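Local coordinates for LYND (Lyngbya aestuarii, PDB 4V1T), which probably acts as an ATP-dependent YcaO-type cyclodehydratase that converts side chains of peptide substrates into heterocycles, at residues Ile101-Val114 / Glu263-Ala275. Residues are numbered along the deposited sequence; the frame is centred on the assembly and turned at random.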
ATOM      1  N   ILE B 101     -23.544 -19.507   1.004  1.00 44.50           N
ATOM      2  CA  ILE B 101     -23.883 -20.812   1.567  1.00 43.95           C
ATOM      3  C   ILE B 101     -25.392 -20.975   1.713  1.00 36.69           C
ATOM      4  O   ILE B 101     -26.067 -20.102   2.264  1.00 40.03           O
ATOM      5  CB  ILE B 101     -23.258 -21.006   2.955  1.00 42.87           C
ATOM      6  CG1 ILE B 101     -21.743 -20.743   2.927  1.00 43.53           C
ATOM      7  CG2 ILE B 101     -23.556 -22.407   3.459  1.00 39.42           C
ATOM      8  CD1 ILE B 101     -20.960 -21.676   2.016  1.00 37.23           C
ATOM      9  N   ALA B 102     -25.935 -22.061   1.165  1.00 32.87           N
ATOM     10  CA  ALA B 102     -27.366 -22.347   1.303  1.00 49.15           C
ATOM     11  C   ALA B 102     -27.697 -22.535   2.777  1.00 45.94           C
ATOM     12  O   ALA B 102     -27.026 -23.304   3.460  1.00 39.05           O
ATOM     13  CB  ALA B 102     -27.744 -23.587   0.510  1.00 45.88           C
ATOM     14  N   PRO B 103     -28.718 -21.831   3.286  1.00 52.38           N
ATOM     15  CA  PRO B 103     -28.978 -21.902   4.722  1.00 51.40           C
ATOM     16  C   PRO B 103     -29.195 -23.315   5.289  1.00 39.54           C
ATOM     17  O   PRO B 103     -28.781 -23.559   6.411  1.00 45.57           O
ATOM     18  CB  PRO B 103     -30.226 -21.029   4.903  1.00 57.01           C
ATOM     19  CG  PRO B 103     -30.732 -20.741   3.551  1.00 57.69           C
ATOM     20  CD  PRO B 103     -29.587 -20.852   2.624  1.00 52.83           C
ATOM     21  N   PRO B 104     -29.845 -24.228   4.544  1.00 44.80           N
ATOM     22  CA  PRO B 104     -29.938 -25.576   5.114  1.00 43.09           C
ATOM     23  C   PRO B 104     -28.582 -26.278   5.231  1.00 37.19           C
ATOM     24  O   PRO B 104     -28.393 -27.095   6.125  1.00 41.03           O
ATOM     25  CB  PRO B 104     -30.849 -26.317   4.128  1.00 50.48           C
ATOM     26  CG  PRO B 104     -30.778 -25.541   2.880  1.00 58.70           C
ATOM     27  CD  PRO B 104     -30.618 -24.119   3.295  1.00 49.81           C
ATOM     28  N   VAL B 105     -27.660 -25.962   4.326  1.00 38.21           N
ATOM     29  CA  VAL B 105     -26.292 -26.476   4.419  1.00 38.38           C
ATOM     30  C   VAL B 105     -25.566 -25.905   5.629  1.00 42.22           C
ATOM     31  O   VAL B 105     -24.840 -26.615   6.323  1.00 37.34           O
ATOM     32  CB  VAL B 105     -25.480 -26.162   3.144  1.00 36.61           C
ATOM     33  CG1 VAL B 105     -24.016 -26.530   3.325  1.00 42.09           C
ATOM     34  CG2 VAL B 105     -26.073 -26.895   1.943  1.00 37.78           C
ATOM     35  N   ALA B 106     -25.761 -24.614   5.875  1.00 42.24           N
ATOM     36  CA  ALA B 106     -25.140 -23.945   7.019  1.00 45.31           C
ATOM     37  C   ALA B 106     -25.670 -24.516   8.321  1.00 43.59           C
ATOM     38  O   ALA B 106     -24.916 -24.718   9.270  1.00 32.88           O
ATOM     39  CB  ALA B 106     -25.390 -22.445   6.963  1.00 57.87           C
ATOM     40  N   ALA B 107     -26.972 -24.768   8.368  1.00 42.67           N
ATOM     41  CA  ALA B 107     -27.604 -25.290   9.572  1.00 47.46           C
ATOM     42  C   ALA B 107     -27.023 -26.651   9.956  1.00 48.49           C
ATOM     43  O   ALA B 107     -26.817 -26.942  11.134  1.00 44.35           O
ATOM     44  CB  ALA B 107     -29.106 -25.401   9.360  1.00 41.32           C
ATOM     45  N   GLU B 108     -26.750 -27.477   8.952  1.00 36.76           N
ATOM     46  CA  GLU B 108     -26.194 -28.805   9.197  1.00 40.50           C
ATOM     47  C   GLU B 108     -24.733 -28.704   9.670  1.00 48.10           C
ATOM     48  O   GLU B 108     -24.313 -29.406  10.590  1.00 41.75           O
ATOM     49  CB  GLU B 108     -26.285 -29.667   7.936  1.00 47.74           C
ATOM     50  CG  GLU B 108     -26.553 -31.144   8.209  1.00 69.93           C
ATOM     51  CD  GLU B 108     -27.978 -31.412   8.653  1.00 75.04           C
ATOM     52  OE1 GLU B 108     -28.903 -30.718   8.175  1.00 91.93           O
ATOM     53  OE2 GLU B 108     -28.168 -32.324   9.480  1.00 89.61           O
ATOM     54  N   ALA B 109     -23.971 -27.823   9.041  1.00 36.83           N
ATOM     55  CA  ALA B 109     -22.573 -27.646   9.397  1.00 42.72           C
ATOM     56  C   ALA B 109     -22.410 -27.175  10.838  1.00 45.37           C
ATOM     57  O   ALA B 109     -21.465 -27.557  11.524  1.00 48.06           O
ATOM     58  CB  ALA B 109     -21.918 -26.662   8.458  1.00 37.18           C
ATOM     59  N   LEU B 110     -23.338 -26.341  11.286  1.00 36.56           N
ATOM     60  CA  LEU B 110     -23.280 -25.767  12.622  1.00 38.71           C
ATOM     61  C   LEU B 110     -23.529 -26.798  13.726  1.00 45.70           C
ATOM     62  O   LEU B 110     -23.284 -26.512  14.899  1.00 43.38           O
ATOM     63  CB  LEU B 110     -24.290 -24.619  12.743  1.00 35.21           C
ATOM     64  CG  LEU B 110     -23.970 -23.322  11.995  1.00 50.16           C
ATOM     65  CD1 LEU B 110     -25.128 -22.350  12.109  1.00 56.26           C
ATOM     66  CD2 LEU B 110     -22.708 -22.677  12.522  1.00 45.22           C
ATOM     67  N   ARG B 111     -24.006 -27.984  13.354  1.00 47.17           N
ATOM     68  CA  ARG B 111     -24.261 -29.064  14.317  1.00 49.73           C
ATOM     69  C   ARG B 111     -22.988 -29.808  14.698  1.00 47.15           C
ATOM     70  O   ARG B 111     -23.007 -30.652  15.581  1.00 49.39           O
ATOM     71  CB  ARG B 111     -25.258 -30.070  13.750  1.00 56.00           C
ATOM     72  CG  ARG B 111     -26.653 -29.521  13.558  1.00 67.88           C
ATOM     73  CD  ARG B 111     -27.602 -30.582  13.039  1.00 67.57           C
ATOM     74  NE  ARG B 111     -28.933 -30.053  12.762  1.00 85.96           N
ATOM     75  CZ  ARG B 111     -29.476 -28.995  13.367  1.00108.78           C
ATOM     76  NH1 ARG B 111     -28.814 -28.332  14.309  1.00113.25           N
ATOM     77  NH2 ARG B 111     -30.699 -28.593  13.035  1.00117.12           N
ATOM     78  N   GLN B 112     -21.893 -29.510  14.017  1.00 43.58           N
ATOM     79  CA  GLN B 112     -20.612 -30.146  14.317  1.00 41.59           C
ATOM     80  C   GLN B 112     -20.096 -29.664  15.671  1.00 44.05           C
ATOM     81  O   GLN B 112     -19.957 -28.456  15.878  1.00 48.02           O
ATOM     82  CB  GLN B 112     -19.583 -29.821  13.235  1.00 48.48           C
ATOM     83  CG  GLN B 112     -19.867 -30.447  11.885  1.00 55.36           C
ATOM     84  CD  GLN B 112     -18.937 -29.915  10.808  1.00 46.63           C
ATOM     85  OE1 GLN B 112     -17.989 -30.579  10.413  1.00 57.85           O
ATOM     86  NE2 GLN B 112     -19.208 -28.700  10.334  1.00 50.38           N
ATOM     87  N   PRO B 113     -19.818 -30.597  16.596  1.00 45.29           N
ATOM     88  CA  PRO B 113     -19.303 -30.143  17.882  1.00 48.10           C
ATOM     89  C   PRO B 113     -17.837 -29.710  17.806  1.00 50.89           C
ATOM     90  O   PRO B 113     -17.092 -30.140  16.922  1.00 45.79           O
ATOM     91  CB  PRO B 113     -19.475 -31.364  18.787  1.00 47.82           C
ATOM     92  CG  PRO B 113     -19.480 -32.531  17.873  1.00 58.72           C
ATOM     93  CD  PRO B 113     -20.016 -32.058  16.553  1.00 45.60           C
ATOM     94  N   VAL B 114     -17.448 -28.860  18.752  1.00 44.03           N
ATOM     95  CA  VAL B 114     -16.095 -28.320  18.849  1.00 43.81           C
ATOM     96  C   VAL B 114     -15.547 -28.589  20.261  1.00 51.23           C
ATOM     97  O   VAL B 114     -16.320 -28.795  21.204  1.00 49.82           O
ATOM     98  CB  VAL B 114     -16.123 -26.809  18.529  1.00 44.34           C
ATOM     99  CG1 VAL B 114     -15.066 -26.024  19.283  1.00 52.32           C
ATOM    100  CG2 VAL B 114     -15.981 -26.593  17.029  1.00 44.23           C
ATOM    101  N   GLU B 263     -15.413 -16.624  13.590  1.00 26.14           N
ATOM    102  CA  GLU B 263     -14.433 -17.255  12.711  1.00 33.58           C
ATOM    103  C   GLU B 263     -14.431 -18.775  12.874  1.00 33.94           C
ATOM    104  O   GLU B 263     -14.109 -19.517  11.935  1.00 32.97           O
ATOM    105  CB  GLU B 263     -13.042 -16.684  12.962  1.00 38.39           C
ATOM    106  CG  GLU B 263     -12.896 -15.223  12.578  1.00 41.30           C
ATOM    107  CD  GLU B 263     -13.149 -14.961  11.101  1.00 44.03           C
ATOM    108  OE1 GLU B 263     -12.778 -15.809  10.263  1.00 34.05           O
ATOM    109  OE2 GLU B 263     -13.711 -13.896  10.777  1.00 37.79           O
ATOM    110  N   ILE B 264     -14.795 -19.233  14.062  1.00 35.20           N
ATOM    111  CA  ILE B 264     -14.954 -20.653  14.300  1.00 33.08           C
ATOM    112  C   ILE B 264     -16.124 -21.168  13.458  1.00 36.02           C
ATOM    113  O   ILE B 264     -16.014 -22.183  12.792  1.00 42.71           O
ATOM    114  CB  ILE B 264     -15.181 -20.952  15.791  1.00 35.78           C
ATOM    115  CG1 ILE B 264     -13.859 -20.819  16.551  1.00 37.09           C
ATOM    116  CG2 ILE B 264     -15.717 -22.375  15.986  1.00 41.22           C
ATOM    117  CD1 ILE B 264     -14.021 -20.657  18.056  1.00 36.65           C
ATOM    118  N   ALA B 265     -17.237 -20.444  13.508  1.00 36.61           N
ATOM    119  CA  ALA B 265     -18.428 -20.791  12.737  1.00 35.53           C
ATOM    120  C   ALA B 265     -18.133 -20.794  11.244  1.00 34.38           C
ATOM    121  O   ALA B 265     -18.517 -21.711  10.529  1.00 35.42           O
ATOM    122  CB  ALA B 265     -19.558 -19.829  13.047  1.00 41.73           C
ATOM    123  N   LYS B 266     -17.433 -19.770  10.783  1.00 35.03           N
ATOM    124  CA  LYS B 266     -17.106 -19.656   9.385  1.00 34.79           C
ATOM    125  C   LYS B 266     -16.202 -20.787   8.941  1.00 39.22           C
ATOM    126  O   LYS B 266     -16.315 -21.267   7.813  1.00 35.12           O
ATOM    127  CB  LYS B 266     -16.448 -18.308   9.089  1.00 37.99           C
ATOM    128  CG  LYS B 266     -17.427 -17.145   9.023  1.00 44.96           C
ATOM    129  CD  LYS B 266     -16.883 -15.994   8.203  1.00 61.31           C
ATOM    130  CE  LYS B 266     -15.917 -15.157   9.000  1.00 46.37           C
ATOM    131  NZ  LYS B 266     -14.919 -14.486   8.137  1.00 43.45           N
ATOM    132  N   TRP B 267     -15.304 -21.222   9.819  1.00 38.17           N
ATOM    133  CA  TRP B 267     -14.436 -22.347   9.485  1.00 39.72           C
ATOM    134  C   TRP B 267     -15.196 -23.665   9.358  1.00 40.23           C
ATOM    135  O   TRP B 267     -15.009 -24.401   8.388  1.00 43.20           O
ATOM    136  CB  TRP B 267     -13.309 -22.529  10.509  1.00 37.61           C
ATOM    137  CG  TRP B 267     -12.571 -23.781  10.240  1.00 38.18           C
ATOM    138  CD1 TRP B 267     -12.668 -24.951  10.930  1.00 46.73           C
ATOM    139  CD2 TRP B 267     -11.671 -24.027   9.157  1.00 38.58           C
ATOM    140  NE1 TRP B 267     -11.870 -25.906  10.357  1.00 43.59           N
ATOM    141  CE2 TRP B 267     -11.241 -25.362   9.269  1.00 41.59           C
ATOM    142  CE3 TRP B 267     -11.173 -23.242   8.114  1.00 50.76           C
ATOM    143  CZ2 TRP B 267     -10.339 -25.931   8.383  1.00 42.39           C
ATOM    144  CZ3 TRP B 267     -10.280 -23.812   7.223  1.00 52.45           C
ATOM    145  CH2 TRP B 267      -9.875 -25.145   7.362  1.00 46.90           C
ATOM    146  N   ILE B 268     -16.040 -23.968  10.339  1.00 31.56           N
ATOM    147  CA  ILE B 268     -16.745 -25.254  10.352  1.00 35.55           C
ATOM    148  C   ILE B 268     -17.713 -25.339   9.180  1.00 35.49           C
ATOM    149  O   ILE B 268     -17.902 -26.424   8.603  1.00 39.86           O
ATOM    150  CB  ILE B 268     -17.503 -25.514  11.679  1.00 43.07           C
ATOM    151  CG1 ILE B 268     -18.504 -24.396  11.969  1.00 58.00           C
ATOM    152  CG2 ILE B 268     -16.512 -25.651  12.824  1.00 49.89           C
ATOM    153  CD1 ILE B 268     -19.392 -24.649  13.167  1.00 62.19           C
ATOM    154  N   VAL B 269     -18.317 -24.206   8.807  1.00 36.27           N
ATOM    155  CA  VAL B 269     -19.251 -24.191   7.677  1.00 34.08           C
ATOM    156  C   VAL B 269     -18.484 -24.448   6.392  1.00 37.76           C
ATOM    157  O   VAL B 269     -18.859 -25.299   5.570  1.00 42.00           O
ATOM    158  CB  VAL B 269     -20.011 -22.864   7.589  1.00 31.81           C
ATOM    159  CG1 VAL B 269     -20.719 -22.711   6.240  1.00 39.66           C
ATOM    160  CG2 VAL B 269     -21.003 -22.761   8.726  1.00 37.83           C
ATOM    161  N   LYS B 270     -17.395 -23.711   6.228  1.00 40.21           N
ATOM    162  CA  LYS B 270     -16.490 -23.912   5.110  1.00 38.72           C
ATOM    163  C   LYS B 270     -16.011 -25.364   5.026  1.00 41.67           C
ATOM    164  O   LYS B 270     -15.975 -25.972   3.953  1.00 38.98           O
ATOM    165  CB  LYS B 270     -15.307 -22.954   5.236  1.00 44.64           C
ATOM    166  CG  LYS B 270     -14.197 -23.150   4.216  1.00 44.26           C
ATOM    167  CD  LYS B 270     -13.563 -21.815   3.867  1.00 51.59           C
ATOM    168  CE  LYS B 270     -12.307 -21.958   3.055  1.00 58.13           C
ATOM    169  NZ  LYS B 270     -11.601 -20.654   2.936  1.00 71.59           N
ATOM    170  N   TYR B 271     -15.659 -25.919   6.174  1.00 33.71           N
ATOM    171  CA  TYR B 271     -15.137 -27.274   6.238  1.00 36.92           C
ATOM    172  C   TYR B 271     -16.197 -28.292   5.834  1.00 49.08           C
ATOM    173  O   TYR B 271     -15.897 -29.265   5.150  1.00 42.21           O
ATOM    174  CB  TYR B 271     -14.655 -27.575   7.647  1.00 40.88           C
ATOM    175  CG  TYR B 271     -14.348 -29.031   7.888  1.00 49.54           C
ATOM    176  CD1 TYR B 271     -13.268 -29.645   7.267  1.00 43.02           C
ATOM    177  CD2 TYR B 271     -15.137 -29.793   8.733  1.00 43.27           C
ATOM    178  CE1 TYR B 271     -12.974 -30.981   7.494  1.00 46.59           C
ATOM    179  CE2 TYR B 271     -14.849 -31.123   8.967  1.00 57.43           C
ATOM    180  CZ  TYR B 271     -13.763 -31.709   8.348  1.00 59.21           C
ATOM    181  OH  TYR B 271     -13.475 -33.033   8.568  1.00 69.47           O
ATOM    182  N   HIS B 272     -17.437 -28.062   6.272  1.00 41.17           N
ATOM    183  CA  HIS B 272     -18.539 -28.947   5.959  1.00 42.01           C
ATOM    184  C   HIS B 272     -18.778 -28.998   4.451  1.00 38.76           C
ATOM    185  O   HIS B 272     -18.952 -30.067   3.895  1.00 39.92           O
ATOM    186  CB  HIS B 272     -19.805 -28.487   6.676  1.00 40.98           C
ATOM    187  CG  HIS B 272     -21.018 -29.290   6.339  1.00 46.04           C
ATOM    188  ND1 HIS B 272     -21.245 -30.547   6.856  1.00 49.87           N
ATOM    189  CD2 HIS B 272     -22.078 -29.016   5.543  1.00 48.09           C
ATOM    190  CE1 HIS B 272     -22.386 -31.017   6.390  1.00 48.04           C
ATOM    191  NE2 HIS B 272     -22.913 -30.107   5.591  1.00 48.24           N
ATOM    192  N   VAL B 273     -18.756 -27.841   3.797  1.00 39.95           N
ATOM    193  CA  VAL B 273     -19.086 -27.742   2.375  1.00 45.20           C
ATOM    194  C   VAL B 273     -17.944 -28.251   1.507  1.00 59.41           C
ATOM    195  O   VAL B 273     -18.147 -28.519   0.332  1.00 68.21           O
ATOM    196  CB  VAL B 273     -19.448 -26.285   1.991  1.00 45.80           C
ATOM    197  CG1 VAL B 273     -19.819 -26.164   0.510  1.00 48.03           C
ATOM    198  CG2 VAL B 273     -20.615 -25.806   2.819  1.00 44.77           C
ATOM    199  N   ASN B 274     -16.750 -28.393   2.083  1.00 64.11           N
ATOM    200  CA  ASN B 274     -15.592 -28.898   1.333  1.00 54.74           C
ATOM    201  C   ASN B 274     -15.267 -30.367   1.607  1.00 50.07           C
ATOM    202  O   ASN B 274     -14.453 -30.953   0.898  1.00 55.03           O
ATOM    203  CB  ASN B 274     -14.354 -28.039   1.610  1.00 56.37           C
ATOM    204  CG  ASN B 274     -14.313 -26.750   0.787  1.00 57.30           C
ATOM    205  OD1 ASN B 274     -13.444 -25.915   1.007  1.00 61.43           O
ATOM    206  ND2 ASN B 274     -15.241 -26.581  -0.160  1.00 51.25           N
ATOM    207  N   ALA B 275     -15.885 -30.954   2.625  1.00 49.26           N
ATOM    208  CA  ALA B 275     -15.746 -32.388   2.863  1.00 53.77           C
ATOM    209  C   ALA B 275     -16.231 -33.103   1.611  1.00 66.98           C
ATOM    210  O   ALA B 275     -15.485 -33.847   0.975  1.00 68.39           O
ATOM    211  CB  ALA B 275     -16.546 -32.818   4.080  1.00 55.00           C
TER
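Gln112 ties the turn after helix 103-109 to Ile268 on the flank of a longer helix through a single amide nitrogen. Its NE2 donates to Ile268 O across the contact (3.1 Å) and to Ala109 O in its own segment (2.8 Å). The second bond is the straighter, 169° at the hydrogen, and lies on a lone pair in the carbonyl plane; the first reaches Ile268 O from above its plane, on the face opposite His272 N, so the helical bond of that carbonyl is kept. With both acceptors close to the amide plane, the rotation of the Gln112 carboxamide is fixed, and OE1 comes to the edge of the Tyr271 ring, 3.4 Å from CD2, amide and ring nearly coplanar.

Beside this grip the backbones come close at Ala109, whose small side chain is consistent with the near approach: Ala109 CB sits 3.3 Å from His272 CB and also meets Val269. The His272 ring, its CG anti to the backbone N (chi1 176°), is laid against the 103-109 helix, with Ala109 CA over one face and Val105 CG1 at the edge. Farther along, Val105 CG1 packs 3.5 Å from Val273 CG2, while Ile101 slides past Val269. After Ala109 in the chain, the Leu110 and Ile268 side chains cross at about a right angle, Leu110 CD2 3.9 Å from Ile268 CD1, and Val114 CG2 touches Ile264 and Ile268.

Gln112 is itself positioned by the type I turn from Ala109 to Gln112, which follows the short helix and brings the backbone N of Gln112 to the same Ala109 O that its NE2 uses, so this carbonyl accepts twice. The axes of 103-109 and 263-275, the latter the last part of helix 250-275, approach to 8.8 Å with 109° between their directions. Trp96 of helix 90-98 touches Ala106 on one segment and Ala265 and Val269 on the other, so it lies against both. The chain runs on through Val114 along strand 114-118 of the mixed sheet, and Val155 of strand 154-157 touches both Val114 and Ile264.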